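Local coordinates for protein beta-L-arabinobiosidase (Bacteroides thetaiotaomicron, PDB 5MQR) that probably hydrolyses arabinose-containing glycosidic linkages of plant pectin as a multidomain glycosidase of a gut bacterium, and may also have sialidase-type activity, at residues V905-I910 and A959-N964. Sequence-based numbering, arbitrary orientation.
Sequences VAWKEI and ANFMNN
The CA atoms of W907 and F961 come closest across the two segments, 9.1 Å apart, a gap bridged here by the two aromatic side chains. Residues 905-910 turn tightly after helix 901-904, with i+3 bonds such as K908 N to V905 O at 3.0 Å, whereas 959-964 closes helix 948-964 with i+4 bonds. Both CB atoms point at the opposing segment, and the side chains pass one another running in opposing senses. With CG of F961 anti to its backbone nitrogen (chi1 -177°) and CG of W907 anti to its carbonyl carbon (chi1 -72°), each ring is carried into the gap, where one face of each lies against the other. The evidence for a stack is a 3.8 Å separation between the centroid of the W907 five-membered ring and that of the F961 ring, with planes at 19°. W907 CD1 lies over the centre of the phenyl face and reaches F961 CE2 at 3.3 Å, while W907 NE1 stands 3.5 Å from F961 CG; the pyrrole side of the indole therefore carries the overlap. Both residues are buried. Y889 stacks on W907, and W892 meets both rings edge-to-face. On the helix, N963 ND2 donates to A959 O at 2.9 Å from above the carbonyl plane, N963 N from its other face. The aromatic cluster joins the loop after helix 901-904 to the C-terminal end of helix 948-964 within the MGH1-like glycoside hydrolase domain, consistent with the (alpha/alpha)6-barrel of six-hairpin glycosidases.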
ATOM      1  N   VAL A 905     -39.226   6.370  10.904  1.00 38.13           N
ATOM      2  CA  VAL A 905     -40.094   6.546   9.756  1.00 37.28           C
ATOM      3  C   VAL A 905     -39.894   7.916   9.069  1.00 35.06           C
ATOM      4  O   VAL A 905     -40.067   8.001   7.870  1.00 34.15           O
ATOM      5  CB  VAL A 905     -41.560   6.288  10.152  1.00 39.11           C
ATOM      6  CG1 VAL A 905     -42.091   7.435  10.978  1.00 39.95           C
ATOM      7  CG2 VAL A 905     -42.434   6.075   8.931  1.00 40.13           C
ATOM      8  N   ALA A 906     -39.484   8.957   9.802  1.00 33.22           N
ATOM      9  CA  ALA A 906     -39.116  10.255   9.198  1.00 32.38           C
ATOM     10  C   ALA A 906     -38.113  10.158   8.039  1.00 30.84           C
ATOM     11  O   ALA A 906     -38.199  10.880   7.050  1.00 28.89           O
ATOM     12  CB  ALA A 906     -38.579  11.210  10.265  1.00 32.54           C
ATOM     13  N   TRP A 907     -37.173   9.239   8.180  1.00 30.57           N
ATOM     14  CA  TRP A 907     -36.132   9.053   7.195  1.00 30.32           C
ATOM     15  C   TRP A 907     -36.608   8.403   5.888  1.00 31.54           C
ATOM     16  O   TRP A 907     -35.873   8.418   4.898  1.00 30.58           O
ATOM     17  CB  TRP A 907     -34.964   8.272   7.811  1.00 29.54           C
ATOM     18  CG  TRP A 907     -34.213   9.105   8.773  1.00 28.78           C
ATOM     19  CD1 TRP A 907     -34.258   9.044  10.125  1.00 29.01           C
ATOM     20  CD2 TRP A 907     -33.309  10.144   8.446  1.00 28.01           C
ATOM     21  NE1 TRP A 907     -33.435   9.994  10.675  1.00 28.77           N
ATOM     22  CE2 TRP A 907     -32.830  10.682   9.662  1.00 28.35           C
ATOM     23  CE3 TRP A 907     -32.854  10.682   7.244  1.00 27.38           C
ATOM     24  CZ2 TRP A 907     -31.915  11.734   9.705  1.00 27.84           C
ATOM     25  CZ3 TRP A 907     -31.941  11.731   7.283  1.00 27.11           C
ATOM     26  CH2 TRP A 907     -31.477  12.239   8.508  1.00 27.06           C
ATOM     27  N   LYS A 908     -37.826   7.863   5.864  1.00 33.33           N
ATOM     28  CA  LYS A 908     -38.379   7.318   4.626  1.00 34.72           C
ATOM     29  C   LYS A 908     -38.572   8.398   3.568  1.00 33.58           C
ATOM     30  O   LYS A 908     -38.528   8.098   2.379  1.00 33.06           O
ATOM     31  CB  LYS A 908     -39.701   6.582   4.868  1.00 37.11           C
ATOM     32  CG  LYS A 908     -39.514   5.289   5.630  1.00 39.46           C
ATOM     33  CD  LYS A 908     -40.790   4.464   5.725  1.00 41.83           C
ATOM     34  CE  LYS A 908     -40.471   3.118   6.372  1.00 44.09           C
ATOM     35  NZ  LYS A 908     -41.625   2.168   6.327  1.00 46.44           N
ATOM     36  N   GLU A 909     -38.744   9.646   3.999  1.00 32.94           N
ATOM     37  CA  GLU A 909     -38.977  10.748   3.068  1.00 32.83           C
ATOM     38  C   GLU A 909     -37.757  11.098   2.217  1.00 31.78           C
ATOM     39  O   GLU A 909     -37.880  11.778   1.215  1.00 32.01           O
ATOM     40  CB  GLU A 909     -39.492  11.980   3.809  1.00 33.24           C
ATOM     41  CG  GLU A 909     -40.779  11.724   4.571  1.00 34.70           C
ATOM     42  CD  GLU A 909     -41.868  11.145   3.674  1.00 35.95           C
ATOM     43  OE1 GLU A 909     -42.283  11.866   2.741  1.00 36.09           O
ATOM     44  OE2 GLU A 909     -42.285   9.973   3.891  1.00 37.06           O
ATOM     45  N   ILE A 910     -36.596  10.602   2.602  1.00 30.94           N
ATOM     46  CA  ILE A 910     -35.395  10.728   1.798  1.00 30.54           C
ATOM     47  C   ILE A 910     -35.546  10.000   0.447  1.00 31.24           C
ATOM     48  O   ILE A 910     -35.006  10.462  -0.568  1.00 29.14           O
ATOM     49  CB  ILE A 910     -34.163  10.223   2.585  1.00 29.52           C
ATOM     50  CG1 ILE A 910     -33.902  11.102   3.807  1.00 29.41           C
ATOM     51  CG2 ILE A 910     -32.908  10.192   1.734  1.00 29.79           C
ATOM     52  CD1 ILE A 910     -33.636  12.571   3.542  1.00 29.06           C
ATOM     53  N   ALA A 959     -25.915  10.502   8.222  1.00 23.77           N
ATOM     54  CA  ALA A 959     -24.744   9.744   8.641  1.00 23.66           C
ATOM     55  C   ALA A 959     -24.788   9.411  10.124  1.00 23.86           C
ATOM     56  O   ALA A 959     -24.469   8.292  10.496  1.00 23.39           O
ATOM     57  CB  ALA A 959     -23.461  10.499   8.306  1.00 23.27           C
ATOM     58  N   ASN A 960     -25.170  10.378  10.968  1.00 24.15           N
ATOM     59  CA  ASN A 960     -25.268  10.113  12.408  1.00 24.73           C
ATOM     60  C   ASN A 960     -26.271   9.009  12.675  1.00 25.05           C
ATOM     61  O   ASN A 960     -26.008   8.088  13.445  1.00 24.82           O
ATOM     62  CB  ASN A 960     -25.684  11.366  13.179  1.00 25.07           C
ATOM     63  CG  ASN A 960     -24.560  12.370  13.335  1.00 24.94           C
ATOM     64  OD1 ASN A 960     -23.376  12.074  13.135  1.00 24.49           O
ATOM     65  ND2 ASN A 960     -24.932  13.575  13.725  1.00 24.99           N
ATOM     66  N   PHE A 961     -27.424   9.139  12.031  1.00 25.34           N
ATOM     67  CA  PHE A 961     -28.499   8.177  12.136  1.00 26.46           C
ATOM     68  C   PHE A 961     -28.006   6.804  11.719  1.00 26.68           C
ATOM     69  O   PHE A 961     -28.226   5.839  12.434  1.00 26.69           O
ATOM     70  CB  PHE A 961     -29.656   8.593  11.244  1.00 26.91           C
ATOM     71  CG  PHE A 961     -30.857   7.699  11.339  1.00 28.12           C
ATOM     72  CD1 PHE A 961     -31.564   7.572  12.545  1.00 28.39           C
ATOM     73  CD2 PHE A 961     -31.352   7.047  10.190  1.00 28.38           C
ATOM     74  CE1 PHE A 961     -32.693   6.781  12.601  1.00 29.12           C
ATOM     75  CE2 PHE A 961     -32.488   6.264  10.255  1.00 28.40           C
ATOM     76  CZ  PHE A 961     -33.143   6.119  11.456  1.00 28.94           C
HETATM   77  N   MSE A 962     -27.303   6.734  10.595  1.00 26.52           N
HETATM   78  CA  MSE A 962     -26.823   5.441  10.092  1.00 27.37           C
HETATM   79  C   MSE A 962     -25.712   4.848  10.928  1.00 27.33           C
HETATM   80  O   MSE A 962     -25.610   3.618  11.052  1.00 27.76           O
HETATM   81  CB  MSE A 962     -26.397   5.583   8.648  1.00 27.84           C
HETATM   82  CG  MSE A 962     -27.645   5.748   7.788  1.00 29.36           C
HETATM   83 SE   MSE A 962     -27.141   6.100   5.919  1.00 30.95          SE
HETATM   84  CE  MSE A 962     -26.667   4.246   5.477  1.00 30.64           C
ATOM     85  N   ASN A 963     -24.877   5.696  11.512  1.00 26.85           N
ATOM     86  CA  ASN A 963     -23.817   5.225  12.394  1.00 27.37           C
ATOM     87  C   ASN A 963     -24.272   4.887  13.813  1.00 28.09           C
ATOM     88  O   ASN A 963     -23.774   3.926  14.373  1.00 28.01           O
ATOM     89  CB  ASN A 963     -22.685   6.251  12.496  1.00 27.08           C
ATOM     90  CG  ASN A 963     -21.723   6.155  11.357  1.00 26.49           C
ATOM     91  OD1 ASN A 963     -20.745   5.413  11.446  1.00 27.20           O
ATOM     92  ND2 ASN A 963     -21.990   6.886  10.267  1.00 25.57           N
ATOM     93  N   ASN A 964     -25.180   5.678  14.394  1.00 28.40           N
ATOM     94  CA  ASN A 964     -25.410   5.633  15.840  1.00 29.23           C
ATOM     95  C   ASN A 964     -26.743   5.012  16.242  1.00 30.50           C
ATOM     96  O   ASN A 964     -26.959   4.795  17.411  1.00 30.83           O
ATOM     97  CB  ASN A 964     -25.275   7.042  16.447  1.00 28.83           C
ATOM     98  CG  ASN A 964     -23.925   7.666  16.180  1.00 28.34           C
ATOM     99  OD1 ASN A 964     -22.920   6.974  16.072  1.00 28.31           O
ATOM    100  ND2 ASN A 964     -23.893   8.979  16.062  1.00 28.13           N
TER